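Local coordinates for flavoenzyme PA4991 (Pseudomonas aeruginosa PAO1, PDB 5EZ7), which binds one FAD per monomer and probably works as a FAD-dependent oxidoreductase of the DAO family, its physiological substrate still unknown, at residues R226-M231 with R314-E319; A318-S323 with W343-A348. All blocks are in the same frame, centred on the assembly; numbering follows the deposited sequence.

How the contacts relate
Both contacts use strand 309-320 and both touch FAD, but at different places. Contact 1 pairs that strand with its antiparallel neighbour 224-236 at the margin of the large mixed sheet; it is a surface contact, rich in arginine, in which backbone bonds are supplemented by stacked guanidinium groups and a salt bridge. Contact 2 is buried. There the end of the same strand meets the end of strand 339-343, of the six-stranded mixed sheet, and the loop that follows it, through an indole, a proline and a bridging water, with no direct hydrogen bond. Ala318 and Glu319 belong to both. The dimethyl edge of the flavin faces contact 1, whereas N1 and O2 are bound by the loop of contact 2.

Contact 1 of 2, residues R226-M231 with R314-E319; sequences RRPLHM and RVDRAE. With FAD (flavin-adenine dinucleotide), chain B.
Arg317 reaches across to Arg227 and Leu229 on the neighbouring antiparallel strand. Its CB lies beside Arg227 O, and CG packs on the flavin methyl C8M at 3.7 Å. CD touches Leu229 CD1; the bend at chi3 (-72°) sets Arg317 NE 3.0 Å from Arg227 O in a nearly straight bond (168°). The backbone N of Arg317 grips that oxygen from the opposite face of its carbonyl plane. At the tip, NH1 makes a weak bond to Pro228 O and NH2 pairs with Glu277. The guanidinium is sandwiched: Leu229 CG sits 3.5 Å from Arg317 CZ over one face, while the guanidinium of Arg227 stacks on the other, planes 24° apart. Glu319 probably eases this meeting of like charges, its OE2 2.6 Å from Arg227 NH2 in a salt bridge. The Arg314 guanidinium stacks on the His230 ring, whose NE2 is hydrogen-bonded to Thr312; one water joins Arg314 NE to Leu229 O. Leu229 and Val315 form a hydrogen-bonded pair, and on the face they share with Arg317, Leu229 CD1 meets flavin C7M and Val315 CG1 meets C8M, walling the flavin's dimethyl edge. Strand 309-320 is outermost in the eight-stranded mixed sheet, beside strand 224-236.

Contact 2 of 2, residues A318-S323 with W343-A348; sequences AEPAQS and WPTKLA. With FAD (flavin-adenine dinucleotide), chain B.
This is a buried, mainly apolar and water-bridged contact between the end of strand 309-320 and the end of strand 339-343 with the loop that follows it. Trp343 carries most of it. Its CG stands beside the backbone N (chi1 -63°), and the indole lies against the backbone of Ala318-Pro320: Glu319 C is over one face, and Pro320 N is 3.7 Å from Trp343 CE3. Ala318 O approaches Trp343 CD1 obliquely, 3.5 Å away. The Pro320 ring slides past the indole in the opposite direction, its CB and CD both near CE3, and Pro320 CD also reaches Thr345 CG2 at 4.0 Å. The indole NE1 is satisfied by Gly207 O. No direct hydrogen bond joins the segments; a water instead donates to Ala318 O at 2.7 Å and accepts from Thr345 N at 2.9 Å. Beyond this packing the loop turns to the cofactor. Leu347 N donates a hydrogen bond to flavin N1 at 3.0 Å. Ala348 N donates another to O2 at 2.8 Å, and the two would help stabilise negative charge at the N1-C2=O2 edge of a reduced flavin. Around the contact, Phe332 of strand 332-336 touches both Pro320 and Trp343, Met224 of strand 224-236 also meets the indole, and helix 17-28 touches Pro344 through Ala18 and Leu347 through Ile17.

Contact 1 of 2, residues R226-M231 with R314-E319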
loop_
_atom_site.group_PDB
_atom_site.type_symbol
_atom_site.label_atom_id
_atom_site.label_comp_id
_atom_site.label_asym_id
_atom_site.label_seq_id
_atom_site.Cartn_x
_atom_site.Cartn_y
_atom_site.Cartn_z
ATOM N N ARG A 226 -14.014 -5.769 4.917
ATOM C CA ARG A 226 -13.840 -4.451 4.310
ATOM C C ARG A 226 -14.069 -3.421 5.414
ATOM O O ARG A 226 -15.116 -3.405 6.006
ATOM C CB ARG A 226 -14.856 -4.269 3.182
ATOM C CG ARG A 226 -14.527 -5.002 1.879
ATOM C CD ARG A 226 -15.521 -4.661 0.774
ATOM N NE ARG A 226 -15.862 -5.855 0.025
ATOM C CZ ARG A 226 -15.558 -6.115 -1.243
ATOM N NH1 ARG A 226 -14.931 -5.234 -1.992
ATOM N NH2 ARG A 226 -15.903 -7.290 -1.773
ATOM N N ARG A 227 -13.071 -2.618 5.739
ATOM C CA ARG A 227 -13.234 -1.634 6.797
ATOM C C ARG A 227 -13.073 -0.283 6.169
ATOM O O ARG A 227 -11.957 0.114 5.831
ATOM C CB ARG A 227 -12.234 -1.835 7.898
ATOM C CG ARG A 227 -12.570 -3.065 8.720
ATOM C CD ARG A 227 -11.347 -3.542 9.483
ATOM N NE ARG A 227 -10.950 -2.555 10.482
ATOM C CZ ARG A 227 -9.733 -2.036 10.663
ATOM N NH1 ARG A 227 -9.550 -1.129 11.627
ATOM N NH2 ARG A 227 -8.701 -2.398 9.931
ATOM N N PRO A 228 -14.196 0.421 5.981
ATOM C CA PRO A 228 -14.098 1.672 5.235
ATOM C C PRO A 228 -13.346 2.797 6.003
ATOM O O PRO A 228 -13.213 2.758 7.223
ATOM C CB PRO A 228 -15.564 2.010 4.969
ATOM C CG PRO A 228 -16.268 1.480 6.188
ATOM C CD PRO A 228 -15.537 0.233 6.578
ATOM N N LEU A 229 -12.797 3.728 5.243
ATOM C CA LEU A 229 -12.235 4.984 5.755
ATOM C C LEU A 229 -12.905 6.140 5.013
ATOM O O LEU A 229 -13.294 5.981 3.857
ATOM C CB LEU A 229 -10.722 5.020 5.510
ATOM C CG LEU A 229 -9.882 4.184 6.484
ATOM C CD1 LEU A 229 -8.481 4.082 5.964
ATOM C CD2 LEU A 229 -9.833 4.765 7.889
ATOM N N HIS A 230 -13.046 7.294 5.671
ATOM C CA HIS A 230 -13.446 8.589 5.028
ATOM C C HIS A 230 -12.330 9.623 5.184
ATOM O O HIS A 230 -12.323 10.422 6.130
ATOM C CB HIS A 230 -14.718 9.136 5.665
ATOM C CG HIS A 230 -15.449 10.141 4.825
ATOM N ND1 HIS A 230 -16.652 10.681 5.217
ATOM C CD2 HIS A 230 -15.186 10.663 3.606
ATOM C CE1 HIS A 230 -17.103 11.490 4.277
ATOM N NE2 HIS A 230 -16.235 11.492 3.284
ATOM N N MET A 231 -11.387 9.586 4.253
ATOM C CA MET A 231 -10.218 10.446 4.283
ATOM C C MET A 231 -10.589 11.825 3.772
ATOM O O MET A 231 -11.470 11.941 2.934
ATOM C CB MET A 231 -9.125 9.881 3.372
ATOM C CG MET A 231 -8.648 8.463 3.681
ATOM S SD MET A 231 -7.909 8.241 5.301
ATOM C CE MET A 231 -6.353 9.085 4.989
ATOM N N ARG A 314 -13.686 8.130 0.049
ATOM C CA ARG A 314 -14.179 6.918 0.701
ATOM C C ARG A 314 -13.410 5.765 0.095
ATOM O O ARG A 314 -13.288 5.685 -1.120
ATOM C CB ARG A 314 -15.679 6.754 0.494
ATOM C CG ARG A 314 -16.445 8.059 0.662
ATOM C CD ARG A 314 -17.961 7.885 0.803
ATOM N NE ARG A 314 -18.174 7.582 2.183
ATOM C CZ ARG A 314 -18.798 8.307 3.112
ATOM N NH1 ARG A 314 -19.455 9.420 2.845
ATOM N NH2 ARG A 314 -18.794 7.838 4.356
ATOM N N VAL A 315 -12.830 4.908 0.924
ATOM C CA VAL A 315 -12.139 3.718 0.433
ATOM C C VAL A 315 -12.151 2.647 1.502
ATOM O O VAL A 315 -12.047 2.926 2.702
ATOM C CB VAL A 315 -10.697 4.028 -0.036
ATOM C CG1 VAL A 315 -9.888 4.728 1.028
ATOM C CG2 VAL A 315 -9.951 2.784 -0.491
ATOM N N ASP A 316 -12.326 1.417 1.052
ATOM C CA ASP A 316 -12.337 0.224 1.922
ATOM C C ASP A 316 -10.930 -0.331 2.102
ATOM O O ASP A 316 -10.177 -0.435 1.130
ATOM C CB ASP A 316 -13.159 -0.880 1.285
ATOM C CG ASP A 316 -14.626 -0.604 1.304
ATOM O OD1 ASP A 316 -15.083 0.186 2.166
ATOM O OD2 ASP A 316 -15.326 -1.227 0.456
ATOM N N ARG A 317 -10.563 -0.653 3.339
ATOM C CA ARG A 317 -9.379 -1.478 3.587
ATOM C C ARG A 317 -9.805 -2.917 3.382
ATOM O O ARG A 317 -10.843 -3.313 3.879
ATOM C CB ARG A 317 -8.841 -1.267 4.993
ATOM C CG ARG A 317 -8.207 0.099 5.183
ATOM C CD ARG A 317 -8.093 0.445 6.654
ATOM N NE ARG A 317 -9.403 0.734 7.200
ATOM C CZ ARG A 317 -9.644 1.233 8.419
ATOM N NH1 ARG A 317 -10.907 1.437 8.817
ATOM N NH2 ARG A 317 -8.632 1.528 9.244
ATOM N N ALA A 318 -8.985 -3.685 2.664
ATOM C CA ALA A 318 -9.213 -5.088 2.365
ATOM C C ALA A 318 -8.290 -5.931 3.225
ATOM O O ALA A 318 -7.082 -5.858 3.091
ATOM C CB ALA A 318 -8.965 -5.357 0.901
ATOM N N GLU A 319 -8.885 -6.711 4.123
ATOM C CA GLU A 319 -8.150 -7.466 5.128
ATOM C C GLU A 319 -8.696 -8.892 5.293
ATOM O O GLU A 319 -9.875 -9.156 4.972
ATOM C CB GLU A 319 -8.263 -6.767 6.494
ATOM C CG GLU A 319 -7.600 -5.419 6.531
ATOM C CD GLU A 319 -7.922 -4.652 7.778
ATOM O OE1 GLU A 319 -8.651 -5.213 8.615
ATOM O OE2 GLU A 319 -7.466 -3.481 7.926
HETATM P PA FAD B . -4.199 -2.974 -3.385
HETATM O O1A FAD B . -3.293 -1.787 -3.346
HETATM O O2A FAD B . -5.681 -2.814 -3.193
HETATM O O5B FAD B . -3.912 -3.714 -4.758
HETATM C C5B FAD B . -4.743 -4.744 -5.256
HETATM C C4B FAD B . -4.599 -4.700 -6.762
HETATM O O4B FAD B . -5.259 -5.841 -7.334
HETATM C C3B FAD B . -5.224 -3.431 -7.350
HETATM O O3B FAD B . -4.272 -2.708 -8.134
HETATM C C2B FAD B . -6.376 -3.963 -8.182
HETATM O O2B FAD B . -6.666 -3.209 -9.356
HETATM C C1B FAD B . -5.931 -5.394 -8.494
HETATM N N9A FAD B . -7.049 -6.307 -8.760
HETATM C C8A FAD B . -8.199 -6.388 -8.068
HETATM N N7A FAD B . -8.991 -7.332 -8.604
HETATM C C5A FAD B . -8.345 -7.873 -9.643
HETATM C C6A FAD B . -8.646 -8.916 -10.634
HETATM N N6A FAD B . -9.820 -9.561 -10.560
HETATM N N1A FAD B . -7.722 -9.202 -11.565
HETATM C C2A FAD B . -6.549 -8.543 -11.613
HETATM N N3A FAD B . -6.208 -7.571 -10.742
HETATM C C4A FAD B . -7.061 -7.200 -9.755
HETATM N N1 FAD B . -0.451 1.190 5.308
HETATM C C2 FAD B . 0.702 1.658 5.831
HETATM O O2 FAD B . 1.617 0.846 6.106
HETATM N N3 FAD B . 0.904 2.965 6.068
HETATM C C4 FAD B . -0.019 3.887 5.808
HETATM O O4 FAD B . 0.196 5.096 6.025
HETATM C C4X FAD B . -1.299 3.456 5.236
HETATM N N5 FAD B . -2.272 4.343 4.955
HETATM C C5X FAD B . -3.437 3.937 4.419
HETATM C C6 FAD B . -4.408 4.887 4.128
HETATM C C7 FAD B . -5.615 4.513 3.573
HETATM C C7M FAD B . -6.640 5.559 3.252
HETATM C C8 FAD B . -5.866 3.083 3.263
HETATM C C8M FAD B . -7.164 2.611 2.643
HETATM C C9 FAD B . -4.901 2.139 3.564
HETATM C C9A FAD B . -3.683 2.500 4.135
HETATM N N10 FAD B . -2.667 1.553 4.447
HETATM C C10 FAD B . -1.458 2.009 4.987
HETATM C "C1'" FAD B . -2.827 0.135 4.172
HETATM C "C2'" FAD B . -2.341 -0.127 2.758
HETATM O "O2'" FAD B . -2.814 0.871 1.844
HETATM C "C3'" FAD B . -2.750 -1.517 2.292
HETATM O "O3'" FAD B . -2.486 -2.456 3.355
HETATM C "C4'" FAD B . -1.967 -1.928 1.047
HETATM O "O4'" FAD B . -1.786 -0.831 0.151
HETATM C "C5'" FAD B . -2.672 -3.037 0.290
HETATM O "O5'" FAD B . -1.822 -3.490 -0.773
HETATM P P FAD B . -2.381 -4.584 -1.794
HETATM O O1P FAD B . -1.441 -4.659 -2.968
HETATM O O2P FAD B . -2.670 -5.798 -0.986
HETATM O O3P FAD B . -3.817 -3.996 -2.201
HETATM O O HOH W 1 -16.185 6.001 3.817
#

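Contact 2 of 2, residues A318-S323 with W343-A348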
loop_
_atom_site.group_PDB
_atom_site.type_symbol
_atom_site.label_atom_id
_atom_site.label_comp_id
_atom_site.label_asym_id
_atom_site.label_seq_id
_atom_site.Cartn_x
_atom_site.Cartn_y
_atom_site.Cartn_z
ATOM N N ALA A 318 -8.985 -3.685 2.664
ATOM C CA ALA A 318 -9.213 -5.088 2.365
ATOM C C ALA A 318 -8.290 -5.931 3.225
ATOM O O ALA A 318 -7.082 -5.858 3.091
ATOM C CB ALA A 318 -8.965 -5.357 0.901
ATOM N N GLU A 319 -8.885 -6.711 4.123
ATOM C CA GLU A 319 -8.150 -7.466 5.128
ATOM C C GLU A 319 -8.696 -8.892 5.293
ATOM O O GLU A 319 -9.875 -9.156 4.972
ATOM C CB GLU A 319 -8.263 -6.767 6.494
ATOM C CG GLU A 319 -7.600 -5.419 6.531
ATOM C CD GLU A 319 -7.922 -4.652 7.778
ATOM O OE1 GLU A 319 -8.651 -5.213 8.615
ATOM O OE2 GLU A 319 -7.466 -3.481 7.926
ATOM N N PRO A 320 -7.864 -9.790 5.842
ATOM C CA PRO A 320 -8.418 -11.066 6.265
ATOM C C PRO A 320 -9.491 -10.880 7.333
ATOM O O PRO A 320 -9.364 -10.014 8.222
ATOM C CB PRO A 320 -7.216 -11.797 6.847
ATOM C CG PRO A 320 -6.303 -10.711 7.310
ATOM C CD PRO A 320 -6.466 -9.628 6.282
ATOM N N ALA A 321 -10.563 -11.659 7.212
ATOM C CA ALA A 321 -11.594 -11.659 8.261
ATOM C C ALA A 321 -10.975 -12.160 9.548
ATOM O O ALA A 321 -10.067 -13.011 9.518
ATOM C CB ALA A 321 -12.760 -12.557 7.873
ATOM N N GLN A 322 -11.492 -11.678 10.668
ATOM C CA GLN A 322 -11.087 -12.159 11.987
ATOM C C GLN A 322 -11.359 -13.635 12.199
ATOM O O GLN A 322 -10.821 -14.231 13.132
ATOM C CB GLN A 322 -11.791 -11.390 13.127
ATOM C CG GLN A 322 -11.608 -9.856 13.115
ATOM C CD GLN A 322 -10.152 -9.367 13.043
ATOM O OE1 GLN A 322 -9.240 -9.930 13.630
ATOM N NE2 GLN A 322 -9.952 -8.298 12.330
ATOM N N SER A 323 -12.209 -14.228 11.371
ATOM C CA SER A 323 -12.457 -15.669 11.443
ATOM C C SER A 323 -11.259 -16.562 10.957
ATOM O O SER A 323 -11.244 -17.748 11.244
ATOM C CB SER A 323 -13.753 -15.998 10.701
ATOM O OG SER A 323 -13.563 -15.864 9.308
ATOM N N TRP A 343 -3.188 -10.845 2.034
ATOM C CA TRP A 343 -3.256 -9.415 2.234
ATOM C C TRP A 343 -2.119 -8.962 3.152
ATOM O O TRP A 343 -1.832 -9.622 4.123
ATOM C CB TRP A 343 -4.579 -9.086 2.879
ATOM C CG TRP A 343 -5.796 -9.426 2.051
ATOM C CD1 TRP A 343 -6.385 -8.645 1.090
ATOM C CD2 TRP A 343 -6.613 -10.585 2.174
ATOM N NE1 TRP A 343 -7.526 -9.262 0.599
ATOM C CE2 TRP A 343 -7.679 -10.457 1.245
ATOM C CE3 TRP A 343 -6.572 -11.709 2.994
ATOM C CZ2 TRP A 343 -8.654 -11.428 1.097
ATOM C CZ3 TRP A 343 -7.543 -12.657 2.858
ATOM C CH2 TRP A 343 -8.568 -12.521 1.908
ATOM N N PRO A 344 -1.478 -7.830 2.853
ATOM C CA PRO A 344 -0.398 -7.330 3.701
ATOM C C PRO A 344 -0.884 -6.728 5.001
ATOM O O PRO A 344 -0.160 -6.773 5.966
ATOM C CB PRO A 344 0.281 -6.278 2.817
ATOM C CG PRO A 344 -0.767 -5.809 1.908
ATOM C CD PRO A 344 -1.677 -6.985 1.669
ATOM N N THR A 345 -2.100 -6.183 5.021
ATOM C CA THR A 345 -2.708 -5.480 6.163
ATOM C C THR A 345 -2.221 -4.038 6.273
ATOM O O THR A 345 -3.026 -3.129 6.537
ATOM C CB THR A 345 -2.652 -6.227 7.531
ATOM O OG1 THR A 345 -1.331 -6.194 8.084
ATOM C CG2 THR A 345 -3.130 -7.693 7.388
ATOM N N LYS A 346 -0.922 -3.824 6.047
ATOM C CA LYS A 346 -0.334 -2.495 5.936
ATOM C C LYS A 346 0.574 -2.470 4.740
ATOM O O LYS A 346 1.087 -3.478 4.343
ATOM C CB LYS A 346 0.403 -2.159 7.231
ATOM C CG LYS A 346 -0.567 -1.592 8.240
ATOM C CD LYS A 346 -0.117 -1.723 9.677
ATOM C CE LYS A 346 -1.099 -0.986 10.603
ATOM N NZ LYS A 346 -0.364 -0.347 11.746
ATOM N N LEU A 347 0.727 -1.318 4.122
ATOM C CA LEU A 347 1.660 -1.158 3.063
ATOM C C LEU A 347 3.081 -1.426 3.554
ATOM O O LEU A 347 3.895 -1.985 2.833
ATOM C CB LEU A 347 1.568 0.257 2.531
ATOM C CG LEU A 347 2.569 0.627 1.428
ATOM C CD1 LEU A 347 1.861 1.315 0.306
ATOM C CD2 LEU A 347 3.651 1.546 1.946
ATOM N N ALA A 348 3.362 -0.946 4.762
ATOM C CA ALA A 348 4.567 -1.203 5.510
ATOM C C ALA A 348 5.018 -2.648 5.500
ATOM O O ALA A 348 6.214 -2.919 5.488
ATOM C CB ALA A 348 4.356 -0.766 6.956
HETATM P PA FAD B . -4.199 -2.974 -3.385
HETATM O O1A FAD B . -3.293 -1.787 -3.346
HETATM O O2A FAD B . -5.681 -2.814 -3.193
HETATM O O5B FAD B . -3.912 -3.714 -4.758
HETATM C C5B FAD B . -4.743 -4.744 -5.256
HETATM C C4B FAD B . -4.599 -4.700 -6.762
HETATM O O4B FAD B . -5.259 -5.841 -7.334
HETATM C C3B FAD B . -5.224 -3.431 -7.350
HETATM O O3B FAD B . -4.272 -2.708 -8.134
HETATM C C2B FAD B . -6.376 -3.963 -8.182
HETATM O O2B FAD B . -6.666 -3.209 -9.356
HETATM C C1B FAD B . -5.931 -5.394 -8.494
HETATM N N9A FAD B . -7.049 -6.307 -8.760
HETATM C C8A FAD B . -8.199 -6.388 -8.068
HETATM N N7A FAD B . -8.991 -7.332 -8.604
HETATM C C5A FAD B . -8.345 -7.873 -9.643
HETATM C C6A FAD B . -8.646 -8.916 -10.634
HETATM N N6A FAD B . -9.820 -9.561 -10.560
HETATM N N1A FAD B . -7.722 -9.202 -11.565
HETATM C C2A FAD B . -6.549 -8.543 -11.613
HETATM N N3A FAD B . -6.208 -7.571 -10.742
HETATM C C4A FAD B . -7.061 -7.200 -9.755
HETATM N N1 FAD B . -0.451 1.190 5.308
HETATM C C2 FAD B . 0.702 1.658 5.831
HETATM O O2 FAD B . 1.617 0.846 6.106
HETATM N N3 FAD B . 0.904 2.965 6.068
HETATM C C4 FAD B . -0.019 3.887 5.808
HETATM O O4 FAD B . 0.196 5.096 6.025
HETATM C C4X FAD B . -1.299 3.456 5.236
HETATM N N5 FAD B . -2.272 4.343 4.955
HETATM C C5X FAD B . -3.437 3.937 4.419
HETATM C C6 FAD B . -4.408 4.887 4.128
HETATM C C7 FAD B . -5.615 4.513 3.573
HETATM C C7M FAD B . -6.640 5.559 3.252
HETATM C C8 FAD B . -5.866 3.083 3.263
HETATM C C8M FAD B . -7.164 2.611 2.643
HETATM C C9 FAD B . -4.901 2.139 3.564
HETATM C C9A FAD B . -3.683 2.500 4.135
HETATM N N10 FAD B . -2.667 1.553 4.447
HETATM C C10 FAD B . -1.458 2.009 4.987
HETATM C "C1'" FAD B . -2.827 0.135 4.172
HETATM C "C2'" FAD B . -2.341 -0.127 2.758
HETATM O "O2'" FAD B . -2.814 0.871 1.844
HETATM C "C3'" FAD B . -2.750 -1.517 2.292
HETATM O "O3'" FAD B . -2.486 -2.456 3.355
HETATM C "C4'" FAD B . -1.967 -1.928 1.047
HETATM O "O4'" FAD B . -1.786 -0.831 0.151
HETATM C "C5'" FAD B . -2.672 -3.037 0.290
HETATM O "O5'" FAD B . -1.822 -3.490 -0.773
HETATM P P FAD B . -2.381 -4.584 -1.794
HETATM O O1P FAD B . -1.441 -4.659 -2.968
HETATM O O2P FAD B . -2.670 -5.798 -0.986
HETATM O O3P FAD B . -3.817 -3.996 -2.201
HETATM O O HOH W 2 -4.434 -5.536 3.402
HETATM O O HOH W 3 -5.730 -2.128 6.576
#